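Local coordinates for protein pyroglutamyl-peptidase I (Fervidobacterium islandicum, PDB 6LTQ) that probably removes pyroglutamyl residues from the amino termini of peptides, acting as a cysteine peptidase of the pyroglutamyl-peptidase I family, at residues 43-48 and 209-214; 88-93 and 179-184. All coordinates share one frame; numbering follows the deposited sequence.

Contact 1. Residues 43-48 and 209-214; sequences AVFPHI and AVRLIL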
loop_
_atom_site.group_PDB
_atom_site.type_symbol
_atom_site.label_atom_id
_atom_site.label_comp_id
_atom_site.label_asym_id
_atom_site.label_seq_id
_atom_site.Cartn_x
_atom_site.Cartn_y
_atom_site.Cartn_z
ATOM N N ALA D 43 -29.214 -10.109 -22.065
ATOM C CA ALA D 43 -28.715 -8.949 -22.810
ATOM C C ALA D 43 -29.885 -8.121 -23.344
ATOM O O ALA D 43 -30.254 -8.169 -24.517
ATOM C CB ALA D 43 -27.803 -9.413 -23.944
ATOM N N VAL D 44 -30.439 -7.316 -22.440
ATOM C CA VAL D 44 -31.514 -6.396 -22.803
ATOM C C VAL D 44 -30.839 -5.058 -23.085
ATOM O O VAL D 44 -30.891 -4.105 -22.305
ATOM C CB VAL D 44 -32.584 -6.310 -21.707
ATOM C CG1 VAL D 44 -33.571 -7.456 -21.828
ATOM C CG2 VAL D 44 -31.945 -6.299 -20.323
ATOM N N PHE D 45 -30.165 -4.994 -24.236
ATOM C CA PHE D 45 -29.476 -3.782 -24.682
ATOM C C PHE D 45 -29.992 -3.285 -26.024
ATOM O O PHE D 45 -29.936 -4.033 -27.020
ATOM C CB PHE D 45 -27.971 -4.034 -24.745
ATOM C CG PHE D 45 -27.321 -4.110 -23.397
ATOM C CD1 PHE D 45 -27.018 -2.954 -22.699
ATOM C CD2 PHE D 45 -27.034 -5.335 -22.820
ATOM C CE1 PHE D 45 -26.428 -3.018 -21.446
ATOM C CE2 PHE D 45 -26.445 -5.410 -21.572
ATOM C CZ PHE D 45 -26.140 -4.250 -20.883
ATOM N N PRO D 46 -30.485 -2.043 -26.120
ATOM C CA PRO D 46 -31.153 -1.599 -27.355
ATOM C C PRO D 46 -30.228 -1.413 -28.548
ATOM O O PRO D 46 -30.704 -1.468 -29.688
ATOM C CB PRO D 46 -31.778 -0.251 -26.955
ATOM C CG PRO D 46 -31.602 -0.139 -25.462
ATOM C CD PRO D 46 -30.404 -0.960 -25.129
ATOM N N HIS D 47 -28.938 -1.182 -28.335
ATOM C CA HIS D 47 -28.041 -0.803 -29.417
ATOM C C HIS D 47 -26.945 -1.813 -29.730
ATOM O O HIS D 47 -26.083 -1.520 -30.568
ATOM C CB HIS D 47 -27.385 0.546 -29.111
ATOM C CG HIS D 47 -26.475 0.516 -27.923
ATOM N ND1 HIS D 47 -26.846 -0.025 -26.709
ATOM C CD2 HIS D 47 -25.193 0.919 -27.778
ATOM C CE1 HIS D 47 -25.840 0.080 -25.858
ATOM N NE2 HIS D 47 -24.824 0.648 -26.482
ATOM N N ILE D 48 -26.919 -2.975 -29.084
ATOM C CA ILE D 48 -25.826 -3.913 -29.295
ATOM C C ILE D 48 -26.345 -5.339 -29.332
ATOM O O ILE D 48 -27.382 -5.667 -28.741
ATOM C CB ILE D 48 -24.721 -3.788 -28.209
ATOM C CG1 ILE D 48 -25.256 -4.195 -26.836
ATOM C CG2 ILE D 48 -24.119 -2.373 -28.175
ATOM C CD1 ILE D 48 -24.219 -4.094 -25.713
ATOM N N ALA D 209 -20.945 -1.158 -13.116
ATOM C CA ALA D 209 -19.882 -0.507 -13.873
ATOM C C ALA D 209 -19.809 -1.054 -15.296
ATOM O O ALA D 209 -19.763 -0.290 -16.268
ATOM C CB ALA D 209 -18.543 -0.681 -13.158
ATOM N N VAL D 210 -19.815 -2.381 -15.435
ATOM C CA VAL D 210 -19.729 -2.983 -16.759
ATOM C C VAL D 210 -20.985 -2.667 -17.564
ATOM O O VAL D 210 -20.914 -2.408 -18.774
ATOM C CB VAL D 210 -19.475 -4.494 -16.637
ATOM C CG1 VAL D 210 -19.521 -5.159 -18.017
ATOM C CG2 VAL D 210 -18.098 -4.732 -15.971
ATOM N N ARG D 211 -22.145 -2.658 -16.899
ATOM C CA ARG D 211 -23.399 -2.267 -17.551
ATOM C C ARG D 211 -23.293 -0.868 -18.132
ATOM O O ARG D 211 -23.644 -0.635 -19.295
ATOM C CB ARG D 211 -24.538 -2.423 -16.533
ATOM C CG ARG D 211 -25.985 -2.183 -16.997
ATOM C CD ARG D 211 -26.848 -1.427 -16.048
ATOM N NE ARG D 211 -26.927 -2.123 -14.758
ATOM C CZ ARG D 211 -27.668 -1.811 -13.687
ATOM N NH1 ARG D 211 -28.645 -0.920 -13.726
ATOM N NH2 ARG D 211 -27.543 -2.592 -12.574
ATOM N N LEU D 212 -22.713 0.054 -17.369
ATOM C CA LEU D 212 -22.574 1.425 -17.839
ATOM C C LEU D 212 -21.630 1.531 -19.028
ATOM O O LEU D 212 -21.810 2.402 -19.891
ATOM C CB LEU D 212 -22.093 2.336 -16.707
ATOM C CG LEU D 212 -23.147 2.743 -15.671
ATOM C CD1 LEU D 212 -22.483 3.238 -14.369
ATOM C CD2 LEU D 212 -24.079 3.808 -16.258
ATOM N N ILE D 213 -20.570 0.719 -19.055
ATOM C CA ILE D 213 -19.679 0.740 -20.212
ATOM C C ILE D 213 -20.441 0.291 -21.457
ATOM O O ILE D 213 -20.374 0.924 -22.518
ATOM C CB ILE D 213 -18.438 -0.134 -19.970
ATOM C CG1 ILE D 213 -17.569 0.419 -18.821
ATOM C CG2 ILE D 213 -17.610 -0.235 -21.261
ATOM C CD1 ILE D 213 -16.482 -0.552 -18.392
ATOM N N LEU D 214 -21.188 -0.809 -21.329
ATOM C CA LEU D 214 -21.955 -1.333 -22.457
ATOM C C LEU D 214 -23.016 -0.343 -22.911
ATOM O O LEU D 214 -23.218 -0.154 -24.118
ATOM C CB LEU D 214 -22.600 -2.660 -22.072
ATOM C CG LEU D 214 -21.644 -3.832 -21.868
ATOM C CD1 LEU D 214 -22.358 -4.993 -21.174
ATOM C CD2 LEU D 214 -20.981 -4.271 -23.192
#
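Phe45, His47 and Ile48 close on Leu214 where the beta-alpha-beta crossover of strand 15-22, helix 32-40 and strand 48-55 meets the last turns of helix 203-215, within the alpha/beta fold of the enzyme. Residues 43-48 form the returning loop of that crossover, with an inverse gamma turn centred on Val44, and Ile48 begins the second strand.

The apolar part is gathered on Leu214. Phe45 and Leu214 cross at about a right angle, and the far end of the ring does the touching: Phe45 CZ lies 3.9 Å from Leu214 CD1, while Phe45 CE1 meets Leu214 CB at the same distance of 3.9 Å. The approach to the ring is oblique. The other branch of the leucine is taken by the isoleucine, Ile48 CD1 reaching Leu214 CD2 at 4.1 Å. That methyl gets there on an extended chain, CD1 anti to CA (chi2 -180°). Leu40, Val17 and Leu79 also pack on Leu214, so the buried leucine joins helix 32-40 and the sheet to this loop. Arg211 adds a looser contact at the margin, Arg211 CG lying 4.4 Å from Phe45 CZ.

The polar part is one weak hydrogen bond from the imidazole to the backbone of the helix. His47 NE2 donates to Leu214 O over 3.0 Å, but the N-H...O angle is only 122°, because the oxygen sits beside the NE2-CE1 edge instead of straight ahead of the N-H. One face of the imidazole of His47 is backed by its own neighbour, Ile48 CG2, 3.4 Å above the plane and over the ring centre, while Leu214 O lies at the edge, in the ring plane.

Contact 2. Residues 88-93 and 179-184; sequences AGIRLE and VHLPFL
Glu93 OE2 is gripped from two strands at once, by His180 ND1 at 2.7 Å and by Arg91 NE at 2.6 Å. The donors come from opposite faces of the carboxylate plane, the arginine on the syn side of the oxygen and the histidine on its anti side. The histidine bond is nearly straight (172°), with OE2 in the ring plane, although carboxylate and imidazole planes stand 86° apart. The arginine bond is part of a salt bridge, to which NH1 adds a weak contact. Glu93 OE1 is hydrogen-bonded to Ser148 OG, so both carboxylate oxygens are held, and Thr150 O and Ser87 OG take NH1 and NH2 of the arginine.

Arg91 and His180 lie side by side as an antiparallel hydrogen-bonded pair, with Arg91 CB 3.7 Å from His180 CB. Arg91 N donates to His180 O and His180 N returns a bond to Arg91 O. CG of the arginine, anti to the backbone N (chi1 177°), lies alongside His180 CB; the chain then bends at chi3, and NE meets the glutamate.

The neighbouring non-hydrogen-bonded pair, Leu92 and Val179, sends its side chains to the other face, where Val179 CG1 meets Ile90 CG2 at 3.6 Å and Val179 CG2 meets Leu92 CD2 at 3.9 Å. Beyond the strand, Pro182 CG rests on Gly89 O at 3.5 Å.

An alanine in place of Glu93 would probably leave His180 ND1 and Arg91 NE without their common acceptor and the imidazole freer to turn. His180 NE2 is hydrogen-bonded to the cysteinesulfonic acid at position 156, an order of carboxylate, imidazole and oxidised cysteine consistent with the Cys-His-Glu catalytic triad of pyroglutamyl-peptidase I enzymes.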
loop_
_atom_site.group_PDB
_atom_site.type_symbol
_atom_site.label_atom_id
_atom_site.label_comp_id
_atom_site.label_asym_id
_atom_site.label_seq_id
_atom_site.Cartn_x
_atom_site.Cartn_y
_atom_site.Cartn_z
ATOM N N ALA D 88 -8.585 -1.830 -6.070
ATOM C CA ALA D 88 -9.652 -1.250 -5.266
ATOM C C ALA D 88 -10.784 -0.673 -6.098
ATOM O O ALA D 88 -11.850 -0.386 -5.542
ATOM C CB ALA D 88 -9.100 -0.133 -4.371
ATOM N N GLY D 89 -10.570 -0.470 -7.397
ATOM C CA GLY D 89 -11.575 0.145 -8.248
ATOM C C GLY D 89 -11.635 -0.521 -9.614
ATOM O O GLY D 89 -10.918 -1.478 -9.889
ATOM N N ILE D 90 -12.516 0.003 -10.467
ATOM C CA ILE D 90 -12.585 -0.503 -11.835
ATOM C C ILE D 90 -11.288 -0.115 -12.550
ATOM O O ILE D 90 -10.979 1.064 -12.703
ATOM C CB ILE D 90 -13.822 0.046 -12.562
ATOM C CG1 ILE D 90 -15.118 -0.304 -11.789
ATOM C CG2 ILE D 90 -13.861 -0.465 -13.979
ATOM C CD1 ILE D 90 -15.370 -1.800 -11.560
ATOM N N ARG D 91 -10.519 -1.118 -12.954
ATOM C CA ARG D 91 -9.158 -0.905 -13.436
ATOM C C ARG D 91 -9.131 -1.085 -14.957
ATOM O O ARG D 91 -9.067 -2.212 -15.470
ATOM C CB ARG D 91 -8.204 -1.850 -12.718
ATOM C CG ARG D 91 -6.770 -1.774 -13.173
ATOM C CD ARG D 91 -5.883 -2.566 -12.230
ATOM N NE ARG D 91 -4.729 -3.141 -12.912
ATOM C CZ ARG D 91 -3.741 -3.770 -12.285
ATOM N NH1 ARG D 91 -2.734 -4.281 -12.988
ATOM N NH2 ARG D 91 -3.753 -3.877 -10.952
ATOM N N LEU D 92 -9.178 0.033 -15.663
ATOM C CA LEU D 92 -9.226 0.035 -17.118
ATOM C C LEU D 92 -7.809 -0.075 -17.667
ATOM O O LEU D 92 -6.963 0.795 -17.412
ATOM C CB LEU D 92 -9.906 1.312 -17.611
ATOM C CG LEU D 92 -11.231 1.529 -16.881
ATOM C CD1 LEU D 92 -11.643 2.964 -16.971
ATOM C CD2 LEU D 92 -12.340 0.624 -17.464
ATOM N N GLU D 93 -7.551 -1.136 -18.424
ATOM C CA GLU D 93 -6.202 -1.447 -18.887
ATOM C C GLU D 93 -5.954 -0.850 -20.268
ATOM O O GLU D 93 -6.672 -1.149 -21.228
ATOM C CB GLU D 93 -5.990 -2.958 -18.904
ATOM C CG GLU D 93 -6.104 -3.601 -17.527
ATOM C CD GLU D 93 -4.943 -3.259 -16.588
ATOM O OE1 GLU D 93 -4.013 -2.512 -16.989
ATOM O OE2 GLU D 93 -4.943 -3.786 -15.451
ATOM N N VAL D 179 -10.898 -4.841 -18.827
ATOM C CA VAL D 179 -11.325 -4.232 -17.562
ATOM C C VAL D 179 -10.968 -5.211 -16.451
ATOM O O VAL D 179 -11.479 -6.339 -16.421
ATOM C CB VAL D 179 -12.822 -3.892 -17.552
ATOM C CG1 VAL D 179 -13.193 -3.209 -16.228
ATOM C CG2 VAL D 179 -13.171 -2.971 -18.720
ATOM N N HIS D 180 -9.987 -4.845 -15.629
ATOM C CA HIS D 180 -9.692 -5.581 -14.415
ATOM C C HIS D 180 -10.633 -5.183 -13.288
ATOM O O HIS D 180 -11.021 -4.020 -13.151
ATOM C CB HIS D 180 -8.241 -5.375 -13.992
ATOM C CG HIS D 180 -7.322 -6.457 -14.473
ATOM N ND1 HIS D 180 -6.117 -6.195 -15.086
ATOM C CD2 HIS D 180 -7.451 -7.809 -14.464
ATOM C CE1 HIS D 180 -5.522 -7.334 -15.398
ATOM N NE2 HIS D 180 -6.315 -8.330 -15.043
ATOM N N LEU D 181 -10.942 -6.163 -12.436
ATOM C CA LEU D 181 -11.975 -6.052 -11.424
ATOM C C LEU D 181 -11.434 -6.391 -10.038
ATOM O O LEU D 181 -10.617 -7.319 -9.889
ATOM C CB LEU D 181 -13.151 -7.007 -11.731
ATOM C CG LEU D 181 -13.785 -6.839 -13.104
ATOM C CD1 LEU D 181 -14.635 -8.103 -13.416
ATOM C CD2 LEU D 181 -14.625 -5.566 -13.141
ATOM N N PRO D 182 -11.905 -5.676 -9.014
ATOM C CA PRO D 182 -11.546 -6.030 -7.634
ATOM C C PRO D 182 -12.043 -7.418 -7.266
ATOM O O PRO D 182 -12.950 -7.965 -7.892
ATOM C CB PRO D 182 -12.272 -4.963 -6.786
ATOM C CG PRO D 182 -12.478 -3.781 -7.722
ATOM C CD PRO D 182 -12.699 -4.431 -9.097
ATOM N N PHE D 183 -11.440 -7.979 -6.219
ATOM C CA PHE D 183 -12.062 -9.100 -5.519
ATOM C C PHE D 183 -13.501 -8.759 -5.139
ATOM O O PHE D 183 -13.824 -7.610 -4.817
ATOM C CB PHE D 183 -11.304 -9.410 -4.236
ATOM C CG PHE D 183 -10.142 -10.331 -4.402
ATOM C CD1 PHE D 183 -10.217 -11.447 -5.225
ATOM C CD2 PHE D 183 -8.992 -10.110 -3.686
ATOM C CE1 PHE D 183 -9.150 -12.317 -5.327
ATOM C CE2 PHE D 183 -7.906 -10.981 -3.793
ATOM C CZ PHE D 183 -7.994 -12.081 -4.613
ATOM N N LEU D 184 -14.373 -9.769 -5.166
ATOM C CA LEU D 184 -15.648 -9.653 -4.482
ATOM C C LEU D 184 -15.424 -9.690 -2.970
ATOM O O LEU D 184 -14.467 -10.306 -2.492
ATOM C CB LEU D 184 -16.600 -10.795 -4.879
ATOM C CG LEU D 184 -17.001 -10.860 -6.358
ATOM C CD1 LEU D 184 -17.771 -12.164 -6.630
ATOM C CD2 LEU D 184 -17.833 -9.656 -6.793
#

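Helix 203-215 joins the two contacts, whose centres lie about 18 Å apart. Ala209 CB of contact 1 packs on Ile90 CG1 of contact 2 at 3.7 Å, and Ile213 CD1 approaches Val179 CG2 at 4.1 Å; the helix thus rests on the apolar face of the strand pair while Leu214, near the helix end, packs against the loop 43-48. Along the chain, contact 2 is nested inside the loop closed by contact 1. The face of the strand pair bearing Arg91 and His180 adjoins the oxidised cysteine at position 156 and so probably the active site. Contact 1 is more peripheral packing: its centre lies about 15 Å from the centre of the chain, that of contact 2 about 10 Å.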